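Local coordinates for protein cortical-lytic enzyme (Bacillus cereus, PDB 4S3J) that acts as an N-acetylglucosaminidase in cortex peptidoglycan breakdown during spore germination, probably recognising muramic acid delta-lactam in partially degraded substrate, at residues K341-V346 against H380-E385; P293-P298 against A365-F370; F217-V222 against N231-N236. All coordinates share one frame; numbering follows the deposited sequence.

Overall arrangement
A TIM-barrel hydrolase illustrates how one chain can combine a catalytic core with an inserted subdomain. Contact 3 comes first along the chain and joins barrel strand 214-218 to helix 227-240, beside the probable proton donor. Contacts 1 and 2 follow, about 10 Å apart between centres; their segments alternate in sequence, and the two touch through the paired strands 367-373 and 379-383, where Val382 N probably bonds to Phe370 O. Segments 341-346, 365-370 and 380-385 belong to the insertion between strands 318-330 and 404-408, whereas 293-298 is a barrel loop packed against it. Contact 3 is remote, its centre about 33 Å from that of contact 1 and about 32 Å from that of contact 2. All belong to the glycosyl hydrolase family 18 domain.

Contact 1 (K341-V346 against H380-E385); sequences KAVSSV and HEVWFE
Ser345 and Glu385 mark the closest approach of the two backbones, their CA atoms 5.8 Å apart, in a region where strands 341-343 and 379-383 both pair antiparallel with strand 318-330. These strands belong to the alpha+beta insertion that many family 18 hydrolases carry between the seventh and eighth strands of the barrel. One hydrogen bond closes the junction: Ser345 OG donates to Glu385 O at 2.7 Å, lying in the carbonyl plane with a C=O...OG angle of 157°. The hydroxyl gets there because OG stands anti to the serine's own N (chi1 -175°), at the first turn of helix 345-354. Beside it the Phe384 ring presents its edge, CD2 lying 4.2 Å from Ser345 OG. Farther back the contact is looser, with Val343 CG2 and Val382 CG1 just meeting at 4.5 Å. The Glu385 carboxylate leads away from this junction and is held by Asn323 and Ser389, while Ser344, at the N-cap of the same helix, bonds through OG to Ala347 N. Within 380-385, Trp383 NE1 donates to Glu381 OE2 at 2.9 Å, nearly straight at 166°, reaching the anti lone pair of that oxygen almost in the indole plane.

Contact 2 (P293-P298 against A365-F370); sequences PMAISP and AQAPHF
Ala295 and Ala365 meet methyl to methyl, CB to CB at 3.9 Å, and form the tight part of a small contact that shows how short side chains let two backbones draw close. The Ala295 methyl points at segment 365-370 and serves two partners, since Ala367 CB also lies 4.0 Å from Ala295 CB. Ala365 is shared in its turn: its CB reaches Pro298 CB at 4.2 Å, so the methyls and the proline ring make a chain of apolar touches. The main chains themselves come together here, and Pro298 CA directs its hydrogen toward Ala365 O in a CA-H...O contact of 3.5 Å, with an angle of 140° at the hydrogen.

The looser part lies toward Ser297 and Gln366, where a water takes the place of direct packing. No direct hydrogen bond links the two segments. Instead the water sits between the carbonyls, 2.8 Å from Ser297 O and 2.7 Å from Gln366 O. With several acceptors competing for its two protons, it probably shares its donation between these carbonyls and others nearby. Ser297 O has a second donor in Lys393 NZ. Gln366, with a left-handed backbone conformation (phi 57°), stands with Ala367 opposite Asp362 as a G1 beta bulge, and its amide leads away to Tyr361 and Ser392.

Pro298 is the N-cap residue of helix 299-312, so the contact sets the start of that helix against the bulged hairpin of strands 360-362 and 367-373. Ala295 also touches Trp383 of strand 379-383, whose indole stacks on His369, while helix 387-400 supplies Ser392 and Lys393.

Contact 3 (F217-V222 against N231-N236); sequences FDFESV and NRFLRN
Phe217 and Phe233 approach from opposite directions and meet as a T-shaped pair, the edge of Phe233 pressed toward the face of Phe217. Their centroids are 4.9 Å apart and the ring planes stand at 73°. Phe233 CE2 hangs over the Phe217 ring, displaced toward its rim, and the closest atoms, Phe217 CZ and Phe233 CZ, are 3.4 Å apart. The helical residue reaches so far inward because its CG is anti to the backbone N (chi1 169°), which projects the ring from helix 227-240 at the strand. Leu234 slides past Phe217 in the opposite sense and sets CD2 3.8 Å from Phe217 CD2. Phe219, two residues along, crosses Phe233 at about a right angle, with 4.0 Å between Phe219 CE2 and Phe233 CE2. Ile200 of helix 193-210 and Leu190 of helix 183-191 also touch Phe233, so this aromatic cluster is buried among helices. Asp218, between the two phenylalanines, and Glu220, just after Phe219, take no part in it and touch Thr250 of strand 246-251. Here, then, is the packing of strand on helix in a beta-alpha-beta unit of a TIM barrel, with the Asp-x-Glu end of the family 18 signature carrying Glu220, the probable proton donor.

Contact 1 (K341-V346 against H380-E385)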
loop_
_atom_site.group_PDB
_atom_site.type_symbol
_atom_site.label_atom_id
_atom_site.label_comp_id
_atom_site.label_asym_id
_atom_site.label_seq_id
_atom_site.Cartn_x
_atom_site.Cartn_y
_atom_site.Cartn_z
ATOM N N LYS A 341 -1.018 8.663 16.860
ATOM C CA LYS A 341 -0.485 7.305 17.044
ATOM C C LYS A 341 -0.838 6.458 15.840
ATOM O O LYS A 341 -2.006 6.392 15.445
ATOM C CB LYS A 341 -1.066 6.687 18.310
ATOM C CG LYS A 341 -0.550 5.306 18.661
ATOM C CD LYS A 341 -1.073 4.877 20.028
ATOM C CE LYS A 341 -1.068 3.359 20.198
ATOM N NZ LYS A 341 -1.223 2.948 21.628
ATOM N N ALA A 342 0.158 5.816 15.228
ATOM C CA ALA A 342 -0.117 4.950 14.085
ATOM C C ALA A 342 -0.751 3.681 14.570
ATOM O O ALA A 342 -0.330 3.117 15.589
ATOM C CB ALA A 342 1.169 4.637 13.322
ATOM N N VAL A 343 -1.755 3.226 13.829
ATOM C CA VAL A 343 -2.441 1.986 14.147
ATOM C C VAL A 343 -2.581 1.084 12.928
ATOM O O VAL A 343 -2.850 1.534 11.806
ATOM C CB VAL A 343 -3.859 2.261 14.726
ATOM C CG1 VAL A 343 -3.759 2.889 16.109
ATOM C CG2 VAL A 343 -4.670 3.143 13.793
ATOM N N SER A 344 -2.465 -0.216 13.172
ATOM C CA SER A 344 -2.827 -1.211 12.174
ATOM C C SER A 344 -4.355 -1.272 12.012
ATOM O O SER A 344 -5.089 -0.747 12.844
ATOM C CB SER A 344 -2.292 -2.570 12.580
ATOM O OG SER A 344 -3.026 -3.061 13.685
ATOM N N SER A 345 -4.821 -1.957 10.975
ATOM C CA SER A 345 -6.261 -2.110 10.743
ATOM C C SER A 345 -6.872 -2.860 11.918
ATOM O O SER A 345 -7.949 -2.493 12.419
ATOM C CB SER A 345 -6.473 -2.835 9.404
ATOM O OG SER A 345 -7.854 -2.931 9.043
ATOM N N VAL A 346 -6.180 -3.909 12.361
ATOM C CA VAL A 346 -6.665 -4.727 13.484
ATOM C C VAL A 346 -6.706 -3.893 14.760
ATOM O O VAL A 346 -7.674 -3.971 15.533
ATOM C CB VAL A 346 -5.778 -5.981 13.650
ATOM C CG1 VAL A 346 -6.085 -6.723 14.930
ATOM C CG2 VAL A 346 -5.925 -6.898 12.427
ATOM N N HIS A 380 -10.927 11.200 20.893
ATOM C CA HIS A 380 -10.030 10.753 19.824
ATOM C C HIS A 380 -10.796 10.631 18.505
ATOM O O HIS A 380 -12.000 10.333 18.500
ATOM C CB HIS A 380 -9.428 9.389 20.143
ATOM C CG HIS A 380 -8.538 9.347 21.351
ATOM N ND1 HIS A 380 -7.214 8.964 21.285
ATOM C CD2 HIS A 380 -8.803 9.553 22.664
ATOM C CE1 HIS A 380 -6.690 8.964 22.489
ATOM N NE2 HIS A 380 -7.635 9.321 23.356
ATOM N N GLU A 381 -10.084 10.813 17.397
ATOM C CA GLU A 381 -10.611 10.531 16.060
ATOM C C GLU A 381 -9.633 9.624 15.340
ATOM O O GLU A 381 -8.429 9.898 15.324
ATOM C CB GLU A 381 -10.831 11.822 15.267
ATOM C CG GLU A 381 -11.498 11.622 13.939
ATOM C CD GLU A 381 -12.047 12.892 13.369
ATOM O OE1 GLU A 381 -12.682 13.672 14.116
ATOM O OE2 GLU A 381 -11.849 13.119 12.168
ATOM N N VAL A 382 -10.155 8.558 14.748
ATOM C CA VAL A 382 -9.356 7.571 14.060
ATOM C C VAL A 382 -9.760 7.447 12.605
ATOM O O VAL A 382 -10.942 7.299 12.310
ATOM C CB VAL A 382 -9.498 6.190 14.728
ATOM C CG1 VAL A 382 -8.654 5.165 14.007
ATOM C CG2 VAL A 382 -9.140 6.254 16.206
ATOM N N TRP A 383 -8.781 7.524 11.697
ATOM C CA TRP A 383 -8.971 7.209 10.273
ATOM C C TRP A 383 -8.032 6.050 9.954
ATOM O O TRP A 383 -6.905 6.046 10.433
ATOM C CB TRP A 383 -8.674 8.421 9.380
ATOM C CG TRP A 383 -9.716 9.478 9.494
ATOM C CD1 TRP A 383 -9.801 10.453 10.444
ATOM C CD2 TRP A 383 -10.847 9.651 8.636
ATOM N NE1 TRP A 383 -10.917 11.229 10.230
ATOM C CE2 TRP A 383 -11.572 10.771 9.118
ATOM C CE3 TRP A 383 -11.313 8.979 7.500
ATOM C CZ2 TRP A 383 -12.762 11.197 8.526
ATOM C CZ3 TRP A 383 -12.472 9.428 6.897
ATOM C CH2 TRP A 383 -13.182 10.524 7.407
ATOM N N PHE A 384 -8.499 5.054 9.202
ATOM C CA PHE A 384 -7.662 3.885 8.971
ATOM C C PHE A 384 -8.005 3.212 7.639
ATOM O O PHE A 384 -8.631 3.842 6.782
ATOM C CB PHE A 384 -7.741 2.926 10.190
ATOM C CG PHE A 384 -9.048 2.233 10.393
ATOM C CD1 PHE A 384 -10.167 2.912 10.892
ATOM C CD2 PHE A 384 -9.142 0.873 10.156
ATOM C CE1 PHE A 384 -11.388 2.225 11.075
ATOM C CE2 PHE A 384 -10.360 0.193 10.325
ATOM C CZ PHE A 384 -11.461 0.861 10.820
ATOM N N GLU A 385 -7.526 1.986 7.440
ATOM C CA GLU A 385 -7.741 1.253 6.198
ATOM C C GLU A 385 -8.476 -0.038 6.508
ATOM O O GLU A 385 -8.151 -0.705 7.499
ATOM C CB GLU A 385 -6.418 0.933 5.520
ATOM C CG GLU A 385 -5.557 2.136 5.139
ATOM C CD GLU A 385 -6.146 2.925 3.976
ATOM O OE1 GLU A 385 -6.824 2.317 3.106
ATOM O OE2 GLU A 385 -5.958 4.156 3.950
#

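Contact 2 (P293-P298 against A365-F370)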
loop_
_atom_site.group_PDB
_atom_site.type_symbol
_atom_site.label_atom_id
_atom_site.label_comp_id
_atom_site.label_asym_id
_atom_site.label_seq_id
_atom_site.Cartn_x
_atom_site.Cartn_y
_atom_site.Cartn_z
ATOM N N PRO A 293 -6.913 15.428 11.961
ATOM C CA PRO A 293 -7.476 14.145 11.521
ATOM C C PRO A 293 -8.239 14.229 10.205
ATOM O O PRO A 293 -9.050 15.141 9.979
ATOM C CB PRO A 293 -8.404 13.758 12.668
ATOM C CG PRO A 293 -8.714 15.061 13.377
ATOM C CD PRO A 293 -7.497 15.898 13.226
ATOM N N MET A 294 -7.963 13.255 9.343
ATOM C CA MET A 294 -8.643 13.095 8.060
ATOM C C MET A 294 -8.110 11.815 7.398
ATOM O O MET A 294 -7.116 11.243 7.859
ATOM C CB MET A 294 -8.421 14.303 7.143
ATOM C CG MET A 294 -7.002 14.469 6.748
ATOM S SD MET A 294 -6.738 15.955 5.723
ATOM C CE MET A 294 -7.171 17.241 6.892
ATOM N N ALA A 295 -8.770 11.374 6.327
ATOM C CA ALA A 295 -8.332 10.168 5.624
ATOM C C ALA A 295 -6.855 10.276 5.205
ATOM O O ALA A 295 -6.427 11.316 4.702
ATOM C CB ALA A 295 -9.182 9.917 4.429
ATOM N N ILE A 296 -6.118 9.183 5.355
ATOM C CA ILE A 296 -4.687 9.170 5.036
ATOM C C ILE A 296 -4.459 9.211 3.516
ATOM O O ILE A 296 -3.544 9.892 3.043
ATOM C CB ILE A 296 -3.968 7.925 5.656
ATOM C CG1 ILE A 296 -3.796 8.059 7.179
ATOM C CG2 ILE A 296 -2.561 7.751 5.101
ATOM C CD1 ILE A 296 -5.020 8.003 7.950
ATOM N N SER A 297 -5.264 8.479 2.755
ATOM C CA SER A 297 -5.108 8.417 1.301
ATOM C C SER A 297 -6.465 8.482 0.584
ATOM O O SER A 297 -6.928 7.498 -0.025
ATOM C CB SER A 297 -4.337 7.150 0.924
ATOM O OG SER A 297 -4.955 5.984 1.445
ATOM N N PRO A 298 -7.148 9.641 0.669
ATOM C CA PRO A 298 -8.482 9.807 0.076
ATOM C C PRO A 298 -8.447 9.503 -1.423
ATOM O O PRO A 298 -7.500 9.912 -2.085
ATOM C CB PRO A 298 -8.805 11.276 0.352
ATOM C CG PRO A 298 -7.472 11.923 0.511
ATOM C CD PRO A 298 -6.624 10.908 1.205
ATOM N N ALA A 365 -14.201 10.075 0.570
ATOM C CA ALA A 365 -12.809 9.701 0.735
ATOM C C ALA A 365 -12.558 8.229 0.452
ATOM O O ALA A 365 -11.435 7.862 0.104
ATOM C CB ALA A 365 -12.346 10.033 2.154
ATOM N N GLN A 366 -13.593 7.404 0.619
ATOM C CA GLN A 366 -13.504 5.938 0.668
ATOM C C GLN A 366 -12.540 5.520 1.776
ATOM O O GLN A 366 -11.413 5.103 1.520
ATOM C CB GLN A 366 -13.102 5.341 -0.702
ATOM C CG GLN A 366 -14.209 5.441 -1.774
ATOM C CD GLN A 366 -15.347 4.462 -1.548
ATOM O OE1 GLN A 366 -15.123 3.292 -1.232
ATOM N NE2 GLN A 366 -16.573 4.930 -1.734
ATOM N N ALA A 367 -12.992 5.697 3.021
ATOM C CA ALA A 367 -12.199 5.351 4.192
ATOM C C ALA A 367 -13.052 5.201 5.447
ATOM O O ALA A 367 -14.022 5.957 5.639
ATOM C CB ALA A 367 -11.146 6.391 4.438
ATOM N N PRO A 368 -12.695 4.228 6.296
ATOM C CA PRO A 368 -13.378 4.052 7.581
ATOM C C PRO A 368 -12.825 4.985 8.644
ATOM O O PRO A 368 -11.651 5.365 8.599
ATOM C CB PRO A 368 -13.082 2.601 7.929
ATOM C CG PRO A 368 -11.700 2.382 7.341
ATOM C CD PRO A 368 -11.701 3.158 6.053
ATOM N N HIS A 369 -13.657 5.314 9.620
ATOM C CA HIS A 369 -13.290 6.238 10.686
ATOM C C HIS A 369 -14.255 6.151 11.848
ATOM O O HIS A 369 -15.354 5.645 11.718
ATOM C CB HIS A 369 -13.255 7.665 10.154
ATOM C CG HIS A 369 -14.571 8.157 9.647
ATOM N ND1 HIS A 369 -15.338 9.073 10.342
ATOM C CD2 HIS A 369 -15.271 7.847 8.528
ATOM C CE1 HIS A 369 -16.447 9.314 9.663
ATOM N NE2 HIS A 369 -16.427 8.593 8.557
ATOM N N PHE A 370 -13.834 6.670 12.996
ATOM C CA PHE A 370 -14.702 6.751 14.165
ATOM C C PHE A 370 -14.120 7.707 15.191
ATOM O O PHE A 370 -12.950 8.112 15.094
ATOM C CB PHE A 370 -14.947 5.375 14.813
ATOM C CG PHE A 370 -13.703 4.654 15.230
ATOM C CD1 PHE A 370 -13.030 3.823 14.334
ATOM C CD2 PHE A 370 -13.190 4.793 16.518
ATOM C CE1 PHE A 370 -11.881 3.168 14.700
ATOM C CE2 PHE A 370 -12.049 4.132 16.888
ATOM C CZ PHE A 370 -11.386 3.326 15.987
HETATM O O HOH W 1 -8.966 6.241 1.401
#

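Contact 3 (F217-V222 against N231-N236)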
loop_
_atom_site.group_PDB
_atom_site.type_symbol
_atom_site.label_atom_id
_atom_site.label_comp_id
_atom_site.label_asym_id
_atom_site.label_seq_id
_atom_site.Cartn_x
_atom_site.Cartn_y
_atom_site.Cartn_z
ATOM N N PHE A 217 16.168 3.856 -5.755
ATOM C CA PHE A 217 16.571 5.095 -5.106
ATOM C C PHE A 217 15.395 5.833 -4.498
ATOM O O PHE A 217 14.401 6.176 -5.182
ATOM C CB PHE A 217 17.304 5.998 -6.092
ATOM C CG PHE A 217 18.585 5.419 -6.564
ATOM C CD1 PHE A 217 19.714 5.489 -5.767
ATOM C CD2 PHE A 217 18.676 4.801 -7.798
ATOM C CE1 PHE A 217 20.898 4.944 -6.177
ATOM C CE2 PHE A 217 19.874 4.255 -8.224
ATOM C CZ PHE A 217 20.988 4.329 -7.409
ATOM N N ASP A 218 15.471 5.979 -3.184
ATOM C CA ASP A 218 14.562 6.837 -2.456
ATOM C C ASP A 218 15.355 8.053 -2.002
ATOM O O ASP A 218 15.801 8.122 -0.857
ATOM C CB ASP A 218 13.934 6.113 -1.276
ATOM C CG ASP A 218 12.957 6.993 -0.517
ATOM O OD1 ASP A 218 12.540 8.034 -1.079
ATOM O OD2 ASP A 218 12.589 6.634 0.619
ATOM N N PHE A 219 15.572 8.976 -2.933
ATOM C CA PHE A 219 16.225 10.254 -2.647
ATOM C C PHE A 219 15.136 11.313 -2.470
ATOM O O PHE A 219 14.340 11.564 -3.400
ATOM C CB PHE A 219 17.181 10.668 -3.783
ATOM C CG PHE A 219 18.479 9.878 -3.848
ATOM C CD1 PHE A 219 18.841 8.977 -2.861
ATOM C CD2 PHE A 219 19.355 10.077 -4.909
ATOM C CE1 PHE A 219 20.041 8.287 -2.932
ATOM C CE2 PHE A 219 20.552 9.388 -4.980
ATOM C CZ PHE A 219 20.894 8.496 -3.984
ATOM N N GLU A 220 15.047 11.883 -1.277
ATOM C CA GLU A 220 14.073 12.934 -0.977
ATOM C C GLU A 220 14.778 14.164 -0.401
ATOM O O GLU A 220 15.922 14.077 0.027
ATOM C CB GLU A 220 13.006 12.417 -0.017
ATOM C CG GLU A 220 12.235 11.249 -0.605
ATOM C CD GLU A 220 11.167 10.719 0.312
ATOM O OE1 GLU A 220 10.462 11.530 0.952
ATOM O OE2 GLU A 220 11.052 9.475 0.417
ATOM N N SER A 221 14.084 15.300 -0.407
ATOM C CA SER A 221 14.669 16.589 -0.021
ATOM C C SER A 221 15.913 16.887 -0.835
ATOM O O SER A 221 16.905 17.414 -0.316
ATOM C CB SER A 221 15.009 16.622 1.471
ATOM O OG SER A 221 13.853 16.423 2.250
ATOM N N VAL A 222 15.862 16.518 -2.106
ATOM C CA VAL A 222 16.926 16.847 -3.043
ATOM C C VAL A 222 16.791 18.318 -3.436
ATOM O O VAL A 222 15.697 18.791 -3.703
ATOM C CB VAL A 222 16.855 15.934 -4.276
ATOM C CG1 VAL A 222 17.887 16.311 -5.341
ATOM C CG2 VAL A 222 17.004 14.478 -3.862
ATOM N N ASN A 231 18.639 13.273 -12.681
ATOM C CA ASN A 231 18.322 12.605 -13.948
ATOM C C ASN A 231 19.560 11.975 -14.574
ATOM O O ASN A 231 19.526 10.824 -14.998
ATOM C CB ASN A 231 17.672 13.568 -14.950
ATOM C CG ASN A 231 16.337 14.081 -14.486
ATOM O OD1 ASN A 231 15.663 13.442 -13.675
ATOM N ND2 ASN A 231 15.930 15.238 -15.007
ATOM N N ARG A 232 20.671 12.713 -14.608
ATOM C CA ARG A 232 21.908 12.176 -15.179
ATOM C C ARG A 232 22.433 11.002 -14.377
ATOM O O ARG A 232 22.925 10.033 -14.944
ATOM C CB ARG A 232 23.005 13.238 -15.267
ATOM C CG ARG A 232 22.763 14.363 -16.234
ATOM C CD ARG A 232 24.072 15.071 -16.521
ATOM N NE ARG A 232 24.622 15.690 -15.313
ATOM C CZ ARG A 232 24.326 16.917 -14.895
ATOM N NH1 ARG A 232 23.492 17.677 -15.598
ATOM N NH2 ARG A 232 24.873 17.392 -13.779
ATOM N N PHE A 233 22.361 11.090 -13.049
ATOM C CA PHE A 233 22.767 9.965 -12.227
ATOM C C PHE A 233 21.937 8.725 -12.568
ATOM O O PHE A 233 22.481 7.635 -12.726
ATOM C CB PHE A 233 22.631 10.307 -10.737
ATOM C CG PHE A 233 22.787 9.125 -9.828
ATOM C CD1 PHE A 233 24.011 8.497 -9.688
ATOM C CD2 PHE A 233 21.707 8.652 -9.090
ATOM C CE1 PHE A 233 24.162 7.414 -8.843
ATOM C CE2 PHE A 233 21.856 7.569 -8.237
ATOM C CZ PHE A 233 23.081 6.952 -8.116
ATOM N N LEU A 234 20.624 8.885 -12.685
ATOM C CA LEU A 234 19.775 7.740 -12.979
ATOM C C LEU A 234 20.122 7.159 -14.348
ATOM O O LEU A 234 20.187 5.933 -14.487
ATOM C CB LEU A 234 18.301 8.128 -12.900
ATOM C CG LEU A 234 17.800 8.458 -11.482
ATOM C CD1 LEU A 234 16.417 9.046 -11.604
ATOM C CD2 LEU A 234 17.798 7.232 -10.558
ATOM N N ARG A 235 20.426 8.012 -15.334
ATOM C CA ARG A 235 20.843 7.496 -16.627
ATOM C C ARG A 235 22.151 6.736 -16.481
ATOM O O ARG A 235 22.321 5.682 -17.072
ATOM C CB ARG A 235 21.011 8.610 -17.679
ATOM C CG ARG A 235 19.766 9.437 -17.935
ATOM C CD ARG A 235 19.948 10.504 -19.015
ATOM N NE ARG A 235 18.748 11.336 -19.093
ATOM C CZ ARG A 235 18.656 12.598 -18.679
ATOM N NH1 ARG A 235 19.716 13.236 -18.187
ATOM N NH2 ARG A 235 17.495 13.238 -18.775
ATOM N N ASN A 236 23.080 7.263 -15.681
ATOM C CA ASN A 236 24.370 6.595 -15.518
ATOM C C ASN A 236 24.224 5.213 -14.889
ATOM O O ASN A 236 24.890 4.268 -15.300
ATOM C CB ASN A 236 25.315 7.438 -14.669
ATOM C CG ASN A 236 25.810 8.684 -15.396
ATOM O OD1 ASN A 236 25.720 8.792 -16.624
ATOM N ND2 ASN A 236 26.324 9.642 -14.629
#